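Beta-1,4-mannanase (PDB 3VUP) probably hydrolyses the beta-1,4-mannosidic linkages of mannan as a digestive-fluid enzyme of the sea hare Aplysia kurodai. Local coordinates at residues N12-F17 and N344-I349; H52-N57 and G334-K339; V311-Y316 and K339-N344; T98-N103 and G150-G155. All coordinates share one frame; numbering follows the deposited sequence. Where two conformers were deposited one is given.

In the fold
Starting from the N terminus, residues 12-17 open the widest loop, which contact 1 closes against the C-terminal tail 344-349; the other three contacts lie within it along the chain. Contact 2 then joins the end of helix 36-53 to the end of helix 324-338, bringing the first and last parts of the barrel together. Within its span, contact 4 closes a loop of 46 residues between helix 88-101 and the turn before strand 157-161. Contact 3 joins the end of helix 304-313 to residues 339-344, so it crosses contact 2, sharing Lys-339 with it, and shares Asn-344 with contact 1. Asn-57 bonds to both Phe-17 and Ile-347, linking contacts 1 and 2.

Contact 1 of 4, residues N12-F17 and N344-I349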
loop_
_atom_site.group_PDB
_atom_site.type_symbol
_atom_site.label_atom_id
_atom_site.label_comp_id
_atom_site.label_asym_id
_atom_site.label_seq_id
_atom_site.Cartn_x
_atom_site.Cartn_y
_atom_site.Cartn_z
ATOM N N ASN A 12 -5.938 -20.413 1.317
ATOM C CA ASN A 12 -6.153 -21.817 0.978
ATOM C C ASN A 12 -5.703 -22.775 2.078
ATOM O O ASN A 12 -5.059 -23.798 1.826
ATOM C CB ASN A 12 -5.530 -22.144 -0.381
ATOM C CG ASN A 12 -6.307 -21.532 -1.519
ATOM O OD1 ASN A 12 -7.534 -21.462 -1.466
ATOM N ND2 ASN A 12 -5.601 -21.063 -2.542
ATOM N N GLY A 13 -6.053 -22.414 3.309
ATOM C CA GLY A 13 -5.861 -23.281 4.455
ATOM C C GLY A 13 -4.456 -23.311 5.008
ATOM O O GLY A 13 -4.151 -24.114 5.886
ATOM N N GLN A 14 -3.589 -22.439 4.503
ATOM C CA GLN A 14 -2.204 -22.412 4.947
ATOM C C GLN A 14 -1.764 -20.998 5.280
ATOM O O GLN A 14 -2.091 -20.054 4.568
ATOM C CB GLN A 14 -1.286 -23.005 3.870
ATOM C CG GLN A 14 -1.701 -24.410 3.439
ATOM C CD GLN A 14 -0.617 -25.160 2.689
ATOM O OE1 GLN A 14 -0.499 -25.047 1.470
ATOM N NE2 GLN A 14 0.177 -25.939 3.418
ATOM N N ARG A 15 -1.015 -20.852 6.368
ATOM C CA ARG A 15 -0.363 -19.587 6.650
ATOM C C ARG A 15 0.543 -19.251 5.485
ATOM O O ARG A 15 1.307 -20.102 5.025
ATOM C CB ARG A 15 0.420 -19.679 7.958
ATOM C CG ARG A 15 1.115 -18.400 8.371
ATOM C CD ARG A 15 1.413 -18.422 9.853
ATOM N NE ARG A 15 2.633 -17.699 10.183
ATOM C CZ ARG A 15 3.156 -17.645 11.403
ATOM N NH1 ARG A 15 4.275 -16.970 11.616
ATOM N NH2 ARG A 15 2.555 -18.265 12.409
ATOM N N VAL A 16 0.456 -18.011 5.012
ATOM C CA VAL A 16 1.206 -17.583 3.839
ATOM C C VAL A 16 2.060 -16.366 4.181
ATOM O O VAL A 16 1.613 -15.476 4.910
ATOM C CB VAL A 16 0.251 -17.273 2.636
ATOM C CG1 VAL A 16 -0.757 -16.195 2.995
ATOM C CG2 VAL A 16 1.012 -16.881 1.386
ATOM N N PHE A 17 3.282 -16.338 3.652
ATOM C CA PHE A 17 4.145 -15.167 3.710
ATOM C C PHE A 17 4.062 -14.482 2.355
ATOM O O PHE A 17 4.184 -15.148 1.324
ATOM C CB PHE A 17 5.583 -15.592 4.015
ATOM C CG PHE A 17 6.555 -14.446 4.117
ATOM C CD1 PHE A 17 6.804 -13.817 5.337
ATOM C CD2 PHE A 17 7.228 -13.998 2.990
ATOM C CE1 PHE A 17 7.706 -12.762 5.428
ATOM C CE2 PHE A 17 8.127 -12.958 3.070
ATOM C CZ PHE A 17 8.374 -12.338 4.297
ATOM N N ASN A 344 7.797 -19.359 8.673
ATOM C CA ASN A 344 7.020 -18.145 8.900
ATOM C C ASN A 344 6.061 -17.955 7.738
ATOM O O ASN A 344 5.941 -16.863 7.186
ATOM C CB ASN A 344 7.946 -16.935 9.056
ATOM C CG ASN A 344 7.190 -15.642 9.380
ATOM O OD1 ASN A 344 6.074 -15.659 9.914
ATOM N ND2 ASN A 344 7.802 -14.512 9.051
ATOM N N GLY A 345 5.373 -19.034 7.379
ATOM C CA GLY A 345 4.423 -19.022 6.282
ATOM C C GLY A 345 4.987 -19.566 4.984
ATOM O O GLY A 345 6.153 -19.353 4.659
ATOM N N LYS A 346 4.140 -20.266 4.240
ATOM C CA LYS A 346 4.507 -20.806 2.945
ATOM C C LYS A 346 4.325 -19.738 1.868
ATOM O O LYS A 346 3.451 -18.881 1.968
ATOM C CB LYS A 346 3.625 -22.018 2.660
ATOM C CG LYS A 346 3.828 -22.689 1.322
ATOM C CD LYS A 346 2.771 -23.757 1.107
ATOM C CE LYS A 346 2.940 -24.425 -0.240
ATOM N NZ LYS A 346 1.921 -25.494 -0.417
ATOM N N ILE A 347 5.152 -19.803 0.834
ATOM C CA ILE A 347 5.127 -18.799 -0.220
ATOM C C ILE A 347 4.377 -19.222 -1.496
ATOM O O ILE A 347 3.543 -18.463 -1.974
ATOM C CB ILE A 347 6.547 -18.226 -0.486
ATOM C CG1 ILE A 347 6.988 -17.379 0.719
ATOM C CG2 ILE A 347 6.572 -17.416 -1.768
ATOM C CD1 ILE A 347 8.449 -17.011 0.729
ATOM N N PRO A 348 4.634 -20.432 -2.034
ATOM C CA PRO A 348 3.905 -20.794 -3.256
ATOM C C PRO A 348 2.403 -20.848 -3.027
ATOM O O PRO A 348 1.939 -21.356 -2.000
ATOM C CB PRO A 348 4.443 -22.192 -3.578
ATOM C CG PRO A 348 5.807 -22.201 -2.989
ATOM C CD PRO A 348 5.687 -21.413 -1.720
ATOM N N ILE A 349 1.654 -20.318 -3.983
ATOM C CA ILE A 349 0.204 -20.306 -3.908
ATOM C C ILE A 349 -0.395 -20.786 -5.216
ATOM O O ILE A 349 0.271 -20.828 -6.254
ATOM C CB ILE A 349 -0.359 -18.900 -3.568
ATOM C CG1 ILE A 349 -0.035 -17.890 -4.670
ATOM C CG2 ILE A 349 0.154 -18.428 -2.208
ATOM C CD1 ILE A 349 -0.716 -16.551 -4.475
HETATM O O HOH W 1 3.605 -15.489 8.516
#
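CG of Arg-15 stands anti to the backbone N (chi1 -179°), and a bend at chi3 turns the guanidinium toward Asn-344, whose CG is also anti to its N. NH1 of Arg-15 gives a 2.8 Å hydrogen bond to OD1 of Asn-344, which sits at the edge of the guanidinium and in its plane, the two flat groups being turned 88° apart. A water accepts from NE of Arg-15 and approaches the same OD1. An alanine at Asn-344 would remove this acceptor and would probably leave the guanidinium less firmly placed. The fully extended Lys-346 chain brings NZ to OE1 of Gln-14 (3.1 Å), on a lone pair.

Between the backbones, Lys-346 N bonds to Arg-15 O (2.9 Å) and Phe-17 N to Lys-346 O (3.1 Å). Gly-345 suits its place because a CB would strike Phe-17 N and Val-16 C. On the buried side, CD2 of Phe-17 meets CD1 of Ile-347 at 4.0 Å, and Val-16 and Ile-349 pack together near Leu-11.

This single beta bridge, between Val-16 and Lys-346, ties the C-terminal tail to the link from the N-terminal antiparallel sheet into strand 18-22, at the end of the TIM barrel where its strands begin.

Contact 2 of 4, residues H52-N57 and G334-K339; sequences HDAGGN and GITNIK
The polar contacts centre on the carbonyl of Ala-54, which ends up beside the last turn of the other helix. OG1 of Thr-336, anti to its own carbonyl carbon and beside its backbone N, lies 2.8 Å from Ala-54 O. The carbonyl O of Arg-332 also lies within its reach, and the single hydroxyl proton cannot be assigned to one of them. CA of Thr-336 adds a CH...O contact of 3.1 Å to Ala-54 O, so the oxygen is approached by both the hydroxyl and the main chain.

Two waters fill in the remaining polar links. One donates to Asp-53 O and accepts from NZ of Lys-339, with a weak bond to Thr-336 OG1. The other donates to Gly-55 O (2.9 Å) and to Ile-335 O (2.7 Å), joining the two backbones.

The apolar packing is led by Ile-335, whose CG2, anti to the backbone N, reaches Gly-56 N at 3.4 Å and faces CB of Ala-54 at 4.3 Å. Small residues suit this side because they let the isoleucine branch come up to the backbone. CG of Lys-339 takes the crowded position between N and C (chi1 77°), and the extended chain passes with CD 3.9 Å from Gly-55 CA; a CB on Gly-55 would strike that CD.

Gly-55, at a phi of 99°, is the positive-phi residue of a Schellman motif ending helix 36-53, set against the end of helix 324-338. The pairing joins the helix after strand 18-22 to the one after strand 318-322, neighbours where the TIM barrel closes.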
loop_
_atom_site.group_PDB
_atom_site.type_symbol
_atom_site.label_atom_id
_atom_site.label_comp_id
_atom_site.label_asym_id
_atom_site.label_seq_id
_atom_site.Cartn_x
_atom_site.Cartn_y
_atom_site.Cartn_z
ATOM N N HIS A 52 6.383 -14.453 -10.935
ATOM C CA HIS A 52 5.952 -15.807 -10.628
ATOM C C HIS A 52 7.079 -16.824 -10.823
ATOM O O HIS A 52 7.310 -17.697 -9.983
ATOM C CB HIS A 52 4.774 -16.202 -11.511
ATOM C CG HIS A 52 4.474 -17.664 -11.467
ATOM N ND1 HIS A 52 3.955 -18.280 -10.349
ATOM C CD2 HIS A 52 4.655 -18.640 -12.386
ATOM C CE1 HIS A 52 3.810 -19.571 -10.588
ATOM N NE2 HIS A 52 4.230 -19.816 -11.816
ATOM N N ASP A 53 7.770 -16.718 -11.950
ATOM C CA ASP A 53 8.849 -17.651 -12.255
ATOM C C ASP A 53 9.962 -17.590 -11.204
ATOM O O ASP A 53 10.620 -18.593 -10.935
ATOM C CB ASP A 53 9.407 -17.394 -13.655
ATOM C CG ASP A 53 8.433 -17.785 -14.758
ATOM O OD1 ASP A 53 7.464 -18.518 -14.469
ATOM O OD2 ASP A 53 8.651 -17.373 -15.920
ATOM N N ALA A 54 10.160 -16.417 -10.608
ATOM C CA ALA A 54 11.159 -16.254 -9.561
ATOM C C ALA A 54 10.684 -16.758 -8.202
ATOM O O ALA A 54 11.467 -16.821 -7.262
ATOM C CB ALA A 54 11.578 -14.804 -9.457
ATOM N N GLY A 55 9.406 -17.101 -8.091
ATOM C CA GLY A 55 8.881 -17.593 -6.831
ATOM C C GLY A 55 8.138 -16.580 -5.977
ATOM O O GLY A 55 7.846 -16.847 -4.811
ATOM N N GLY A 56 7.815 -15.424 -6.549
ATOM C CA GLY A 56 7.017 -14.443 -5.844
ATOM C C GLY A 56 5.552 -14.819 -5.862
ATOM O O GLY A 56 5.100 -15.549 -6.748
ATOM N N ASN A 57 4.807 -14.293 -4.893
ATOM C CA ASN A 57 3.362 -14.482 -4.841
ATOM C C ASN A 57 2.581 -13.174 -4.725
ATOM O O ASN A 57 1.361 -13.222 -4.611
ATOM C CB ASN A 57 2.950 -15.440 -3.709
ATOM C CG ASN A 57 3.251 -14.893 -2.327
ATOM O OD1 ASN A 57 3.458 -13.690 -2.136
ATOM N ND2 ASN A 57 3.271 -15.781 -1.349
ATOM N N GLY A 334 16.594 -12.444 -4.478
ATOM C CA GLY A 334 16.140 -12.554 -3.105
ATOM C C GLY A 334 14.811 -13.268 -2.992
ATOM O O GLY A 334 14.614 -14.095 -2.104
ATOM N N ILE A 335 13.893 -12.937 -3.894
ATOM C CA ILE A 335 12.608 -13.612 -3.976
ATOM C C ILE A 335 12.802 -15.121 -4.180
ATOM O O ILE A 335 12.188 -15.934 -3.488
ATOM C CB ILE A 335 11.769 -12.992 -5.107
ATOM C CG1 ILE A 335 11.400 -11.550 -4.742
ATOM C CG2 ILE A 335 10.536 -13.826 -5.406
ATOM C CD1 ILE A 335 10.928 -10.727 -5.913
ATOM N N THR A 336 13.683 -15.495 -5.101
ATOM C CA THR A 336 13.957 -16.905 -5.353
ATOM C C THR A 336 14.566 -17.585 -4.135
ATOM O O THR A 336 14.228 -18.722 -3.812
ATOM C CB THR A 336 14.876 -17.070 -6.577
ATOM O OG1 THR A 336 14.185 -16.626 -7.753
ATOM C CG2 THR A 336 15.283 -18.516 -6.756
ATOM N N ASN A 337 15.452 -16.888 -3.434
ATOM C CA ASN A 337 16.162 -17.517 -2.333
ATOM C C ASN A 337 15.243 -17.954 -1.200
ATOM O O ASN A 337 15.476 -18.987 -0.572
ATOM C CB ASN A 337 17.260 -16.607 -1.800
ATOM C CG ASN A 337 18.099 -17.288 -0.756
ATOM O OD1 ASN A 337 17.915 -17.082 0.439
ATOM N ND2 ASN A 337 19.009 -18.140 -1.203
ATOM N N ILE A 338 14.194 -17.179 -0.945
ATOM C CA ILE A 338 13.318 -17.479 0.184
ATOM C C ILE A 338 12.091 -18.303 -0.187
ATOM O O ILE A 338 11.314 -18.645 0.688
ATOM C CB ILE A 338 12.864 -16.205 0.963
ATOM C CG1 ILE A 338 11.936 -15.328 0.120
ATOM C CG2 ILE A 338 14.062 -15.419 1.489
ATOM C CD1 ILE A 338 11.156 -14.313 0.951
ATOM N N LYS A 339 11.928 -18.646 -1.467
ATOM C CA LYS A 339 10.638 -19.153 -1.941
ATOM C C LYS A 339 10.204 -20.466 -1.302
ATOM O O LYS A 339 9.012 -20.764 -1.254
ATOM C CB LYS A 339 10.595 -19.256 -3.468
ATOM C CG LYS A 339 11.336 -20.435 -4.050
ATOM C CD LYS A 339 11.244 -20.375 -5.564
ATOM C CE LYS A 339 11.918 -21.561 -6.208
ATOM N NZ LYS A 339 11.906 -21.486 -7.694
HETATM O O HOH W 2 12.962 -19.368 -9.450
HETATM O O HOH W 3 9.592 -15.829 -2.687
#

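Contact 3 of 4, residues V311-Y316 and K339-N344. With SO4 (sulfate ion), chain E.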
loop_
_atom_site.group_PDB
_atom_site.type_symbol
_atom_site.label_atom_id
_atom_site.label_comp_id
_atom_site.label_asym_id
_atom_site.label_seq_id
_atom_site.Cartn_x
_atom_site.Cartn_y
_atom_site.Cartn_z
ATOM N N VAL A 311 13.682 -10.066 6.569
ATOM C CA VAL A 311 12.266 -9.828 6.793
ATOM C C VAL A 311 11.570 -11.132 7.189
ATOM O O VAL A 311 10.823 -11.180 8.170
ATOM C CB VAL A 311 11.589 -9.202 5.554
ATOM C CG1 VAL A 311 10.113 -9.044 5.789
ATOM C CG2 VAL A 311 12.212 -7.856 5.217
ATOM N N TYR A 312 11.857 -12.194 6.446
ATOM C CA TYR A 312 11.234 -13.483 6.700
ATOM C C TYR A 312 11.542 -13.998 8.111
ATOM O O TYR A 312 10.679 -14.577 8.772
ATOM C CB TYR A 312 11.689 -14.509 5.648
ATOM C CG TYR A 312 10.856 -15.769 5.693
ATOM C CD1 TYR A 312 9.722 -15.909 4.893
ATOM C CD2 TYR A 312 11.176 -16.806 6.563
ATOM C CE1 TYR A 312 8.937 -17.045 4.960
ATOM C CE2 TYR A 312 10.400 -17.938 6.631
ATOM C CZ TYR A 312 9.280 -18.052 5.833
ATOM O OH TYR A 312 8.497 -19.184 5.914
ATOM N N ASN A 313 12.780 -13.778 8.551
ATOM C CA ASN A 313 13.294 -14.327 9.803
ATOM C C ASN A 313 13.010 -13.483 11.039
ATOM O O ASN A 313 13.368 -13.893 12.145
ATOM C CB ASN A 313 14.810 -14.546 9.716
ATOM C CG ASN A 313 15.192 -15.679 8.792
ATOM O OD1 ASN A 313 14.434 -16.632 8.604
ATOM N ND2 ASN A 313 16.383 -15.589 8.219
ATOM N N HIS A 314 12.381 -12.317 10.866
ATOM C CA HIS A 314 12.145 -11.416 11.991
ATOM C C HIS A 314 10.682 -11.100 12.248
ATOM O O HIS A 314 10.347 -10.023 12.731
ATOM C CB HIS A 314 13.003 -10.156 11.877
ATOM C CG HIS A 314 14.454 -10.439 12.063
ATOM N ND1 HIS A 314 15.237 -10.955 11.054
ATOM C CD2 HIS A 314 15.251 -10.349 13.153
ATOM C CE1 HIS A 314 16.461 -11.148 11.509
ATOM N NE2 HIS A 314 16.499 -10.780 12.776
ATOM N N GLY A 315 9.813 -12.058 11.947
ATOM C CA GLY A 315 8.435 -11.999 12.410
ATOM C C GLY A 315 7.491 -11.189 11.548
ATOM O O GLY A 315 6.300 -11.095 11.856
ATOM N N TYR A 316 8.011 -10.605 10.473
ATOM C CA TYR A 316 7.175 -9.821 9.577
ATOM C C TYR A 316 6.323 -10.752 8.721
ATOM O O TYR A 316 6.589 -11.949 8.617
ATOM C CB TYR A 316 8.030 -8.891 8.717
ATOM C CG TYR A 316 8.866 -7.919 9.537
ATOM C CD1 TYR A 316 8.286 -6.796 10.120
ATOM C CD2 TYR A 316 10.226 -8.135 9.750
ATOM C CE1 TYR A 316 9.034 -5.919 10.875
ATOM C CE2 TYR A 316 10.986 -7.250 10.502
ATOM C CZ TYR A 316 10.380 -6.146 11.064
ATOM O OH TYR A 316 11.114 -5.259 11.820
ATOM N N LYS A 339 11.928 -18.646 -1.467
ATOM C CA LYS A 339 10.638 -19.153 -1.941
ATOM C C LYS A 339 10.204 -20.466 -1.302
ATOM O O LYS A 339 9.012 -20.764 -1.254
ATOM C CB LYS A 339 10.595 -19.256 -3.468
ATOM C CG LYS A 339 11.336 -20.435 -4.050
ATOM C CD LYS A 339 11.244 -20.375 -5.564
ATOM C CE LYS A 339 11.918 -21.561 -6.208
ATOM N NZ LYS A 339 11.906 -21.486 -7.694
ATOM N N ASP A 340 11.173 -21.240 -0.813
ATOM C CA ASP A 340 10.900 -22.549 -0.243
ATOM C C ASP A 340 10.892 -22.552 1.289
ATOM O O ASP A 340 10.799 -23.619 1.895
ATOM C CB ASP A 340 11.900 -23.587 -0.778
ATOM C CG ASP A 340 13.352 -23.233 -0.460
ATOM O OD1 ASP A 340 13.611 -22.104 0.026
ATOM O OD2 ASP A 340 14.238 -24.082 -0.703
ATOM N N LYS A 341 10.975 -21.379 1.912
ATOM C CA LYS A 341 10.919 -21.303 3.367
ATOM C C LYS A 341 9.497 -21.490 3.861
ATOM O O LYS A 341 8.544 -21.029 3.226
ATOM C CB LYS A 341 11.469 -19.971 3.867
ATOM C CG LYS A 341 12.900 -19.733 3.475
ATOM C CD LYS A 341 13.537 -18.511 4.132
ATOM C CE LYS A 341 13.811 -18.721 5.613
ATOM N NZ LYS A 341 14.810 -19.797 5.842
ATOM N N THR A 342 9.343 -22.153 5.003
ATOM C CA THR A 342 8.005 -22.472 5.480
ATOM C C THR A 342 7.738 -22.111 6.944
ATOM O O THR A 342 6.583 -22.077 7.355
ATOM C CB THR A 342 7.662 -23.961 5.245
ATOM O OG1 THR A 342 8.671 -24.774 5.848
ATOM C CG2 THR A 342 7.580 -24.275 3.748
ATOM N N SER A 343 8.778 -21.812 7.721
ATOM C CA SER A 343 8.616 -21.605 9.162
ATOM C C SER A 343 7.835 -20.349 9.559
ATOM O O SER A 343 7.285 -20.281 10.661
ATOM C CB SER A 343 9.970 -21.604 9.866
ATOM O OG SER A 343 10.731 -20.463 9.518
ATOM N N ASN A 344 7.797 -19.359 8.673
ATOM C CA ASN A 344 7.020 -18.145 8.900
ATOM C C ASN A 344 6.061 -17.955 7.738
ATOM O O ASN A 344 5.941 -16.863 7.186
ATOM C CB ASN A 344 7.946 -16.935 9.056
ATOM C CG ASN A 344 7.190 -15.642 9.380
ATOM O OD1 ASN A 344 6.074 -15.659 9.914
ATOM N ND2 ASN A 344 7.802 -14.512 9.051
HETATM S S SO4 E . 12.695 -22.396 7.074
HETATM O O1 SO4 E . 12.660 -21.098 7.744
HETATM O O2 SO4 E . 11.338 -22.890 6.852
HETATM O O3 SO4 E . 13.414 -22.270 5.813
HETATM O O4 SO4 E . 13.413 -23.324 7.949
HETATM O O HOH W 4 4.722 -13.414 11.035
#
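Both N-H groups of the Asn-344 amide are used: ND2 bonds to Tyr-312 O (2.9 Å), on a lone pair, and to Tyr-316 O (2.9 Å), nearly along its C=O axis. OD1 turns the other way, to Arg-15 NH1 and a water that also reaches Gly-315 O. Asparagine suits the place because one flat group can donate to carbonyls of the helix end and the loop beyond, and accept as well.

The Tyr-312 hydroxyl is satisfied twice, accepting from Asn-344 N at 2.9 Å and donating to Gly-345 O. Its ring is held between CB of Lys-341 on one face and CB of Asn-344 on the opposite face, both CH-pi contacts. A phenylalanine in place of Tyr-312 would lose the hydroxyl and would probably leave Asn-344 N and Gly-345 O without this partner.

A sulfate, probably from the crystallisation liquor, is gripped at O2 by the successive backbone N-H groups of Thr-342 and Ser-343, while Ser-343 OG holds O1 at 2.7 Å and Lys-341 NZ holds O3.

The contact lies where helix 304-313 turns toward strand 318-322, with Tyr-316 packed on Ile-289 and Val-291 of strand 289-293 and the loop that follows helix 324-338 running alongside.

Contact 4 of 4, residues T98-N103 and G150-G155; sequences TAKKYN and GHVALG
Lys-100 leaves helix 88-101 with CG anti to the backbone N (chi1 -180°), and its extended chain crosses Val-152 obliquely, CD resting 3.9 Å from CG2 of Val-152. That branch of the valine occupies the crowded position between N and carbonyl carbon, facing the lysine methylenes. Nearer the helix, CB of Lys-100 comes to the edge of the His-151 ring, 4.4 Å from CE1, so the imidazole meets the aliphatic base of the lysine edge-on. Ala-153 points its methyl at the helix, with CB 3.8 Å from Lys-100 N and 4.2 Å from CB of Ala-99. Alanines suit the interface because longer side chains would probably push the turn away from the helix.

The turn is of type I, from His-151 to Leu-154, and lies between helix 130-147 and strand 157-161 of the TIM barrel. Helix 88-101 ends in a Schellman motif whose positive-phi residue is Asn-103, a residue type that tolerates left-handed backbone angles, and the chain then enters strand 105-112, adjacent to 157-161 in the barrel.

The His-151 ring is fixed at both nitrogens. ND1 accepts from Ala-153 N (3.0 Å, N-H...N angle 163°), with the donor almost in the ring plane, and NE2 bonds to OD1 of Asp-97. Because ND1 is an acceptor, the imidazole is probably neutral with its proton on NE2. The C-terminal Leu-351 packs against both Lys-100 and Ala-153.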
loop_
_atom_site.group_PDB
_atom_site.type_symbol
_atom_site.label_atom_id
_atom_site.label_comp_id
_atom_site.label_asym_id
_atom_site.label_seq_id
_atom_site.Cartn_x
_atom_site.Cartn_y
_atom_site.Cartn_z
ATOM N N THR A 98 -5.389 -11.455 -15.049
ATOM C CA THR A 98 -4.032 -11.669 -15.527
ATOM C C THR A 98 -3.140 -12.170 -14.396
ATOM O O THR A 98 -2.383 -13.129 -14.563
ATOM C CB THR A 98 -3.459 -10.380 -16.149
ATOM O OG1 THR A 98 -4.282 -9.988 -17.255
ATOM C CG2 THR A 98 -2.034 -10.599 -16.636
ATOM N N ALA A 99 -3.255 -11.537 -13.234
ATOM C CA ALA A 99 -2.488 -11.943 -12.066
ATOM C C ALA A 99 -2.813 -13.382 -11.665
ATOM O O ALA A 99 -1.923 -14.157 -11.306
ATOM C CB ALA A 99 -2.762 -11.022 -10.930
ATOM N N LYS A 100 -4.093 -13.742 -11.737
ATOM C CA LYS A 100 -4.519 -15.087 -11.370
ATOM C C LYS A 100 -3.791 -16.132 -12.209
ATOM O O LYS A 100 -3.401 -17.179 -11.695
ATOM C CB LYS A 100 -6.035 -15.230 -11.528
ATOM C CG LYS A 100 -6.582 -16.609 -11.156
ATOM C CD LYS A 100 -8.076 -16.732 -11.456
ATOM C CE LYS A 100 -8.585 -18.149 -11.225
ATOM N NZ LYS A 100 -10.044 -18.263 -11.505
ATOM N N LYS A 101 -3.590 -15.831 -13.490
ATOM C CA LYS A 101 -2.902 -16.741 -14.407
ATOM C C LYS A 101 -1.506 -17.104 -13.916
ATOM O O LYS A 101 -1.015 -18.206 -14.164
ATOM C CB LYS A 101 -2.814 -16.148 -15.816
ATOM C CG LYS A 101 -4.153 -15.945 -16.496
ATOM C CD LYS A 101 -3.983 -15.709 -17.988
ATOM C CE LYS A 101 -3.011 -14.575 -18.263
ATOM N NZ LYS A 101 -2.799 -14.366 -19.722
ATOM N N TYR A 102 -0.888 -16.167 -13.208
ATOM C CA TYR A 102 0.476 -16.318 -12.727
ATOM C C TYR A 102 0.558 -16.553 -11.222
ATOM O O TYR A 102 1.637 -16.464 -10.640
ATOM C CB TYR A 102 1.311 -15.097 -13.136
ATOM C CG TYR A 102 1.353 -14.944 -14.633
ATOM C CD1 TYR A 102 2.178 -15.748 -15.404
ATOM C CD2 TYR A 102 0.531 -14.033 -15.280
ATOM C CE1 TYR A 102 2.196 -15.635 -16.777
ATOM C CE2 TYR A 102 0.543 -13.906 -16.647
ATOM C CZ TYR A 102 1.379 -14.708 -17.392
ATOM O OH TYR A 102 1.400 -14.596 -18.766
ATOM N N ASN A 103 -0.576 -16.861 -10.598
ATOM C CA ASN A 103 -0.600 -17.113 -9.159
ATOM C C ASN A 103 0.031 -15.970 -8.361
ATOM O O ASN A 103 0.846 -16.183 -7.454
ATOM C CB ASN A 103 0.058 -18.453 -8.835
ATOM C CG ASN A 103 -0.786 -19.626 -9.270
ATOM O OD1 ASN A 103 -2.010 -19.534 -9.313
ATOM N ND2 ASN A 103 -0.142 -20.742 -9.586
ATOM N N GLY A 150 -14.612 -9.971 -4.342
ATOM C CA GLY A 150 -14.319 -11.368 -4.128
ATOM C C GLY A 150 -13.255 -11.983 -5.011
ATOM O O GLY A 150 -13.001 -13.175 -4.880
ATOM N N HIS A 151 -12.625 -11.208 -5.889
ATOM C CA HIS A 151 -11.688 -11.791 -6.843
ATOM C C HIS A 151 -10.551 -12.511 -6.121
ATOM O O HIS A 151 -9.905 -11.938 -5.246
ATOM C CB HIS A 151 -11.116 -10.718 -7.766
ATOM C CG HIS A 151 -10.522 -11.273 -9.018
ATOM N ND1 HIS A 151 -9.389 -12.058 -9.022
ATOM C CD2 HIS A 151 -10.921 -11.177 -10.308
ATOM C CE1 HIS A 151 -9.108 -12.408 -10.265
ATOM N NE2 HIS A 151 -10.024 -11.891 -11.065
ATOM N N VAL A 152 -10.301 -13.761 -6.487
ATOM C CA VAL A 152 -9.292 -14.541 -5.769
ATOM C C VAL A 152 -7.866 -13.986 -5.869
ATOM O O VAL A 152 -7.031 -14.285 -5.011
ATOM C CB VAL A 152 -9.302 -16.029 -6.174
ATOM C CG1 VAL A 152 -10.645 -16.651 -5.830
ATOM C CG2 VAL A 152 -8.982 -16.199 -7.650
ATOM N N ALA A 153 -7.586 -13.182 -6.895
ATOM C CA ALA A 153 -6.243 -12.623 -7.061
ATOM C C ALA A 153 -6.067 -11.251 -6.417
ATOM O O ALA A 153 -4.980 -10.675 -6.486
ATOM C CB ALA A 153 -5.829 -12.586 -8.530
ATOM N N LEU A 154 -7.119 -10.737 -5.788
ATOM C CA LEU A 154 -7.002 -9.493 -5.038
ATOM C C LEU A 154 -6.443 -9.797 -3.652
ATOM O O LEU A 154 -7.088 -10.470 -2.847
ATOM C CB LEU A 154 -8.361 -8.809 -4.914
ATOM C CG LEU A 154 -8.390 -7.579 -4.013
ATOM C CD1 LEU A 154 -7.615 -6.438 -4.643
ATOM C CD2 LEU A 154 -9.829 -7.175 -3.753
ATOM N N GLY A 155 -5.230 -9.328 -3.381
ATOM C CA GLY A 155 -4.632 -9.495 -2.066
ATOM C C GLY A 155 -5.169 -8.491 -1.062
ATOM O O GLY A 155 -5.505 -8.837 0.072
#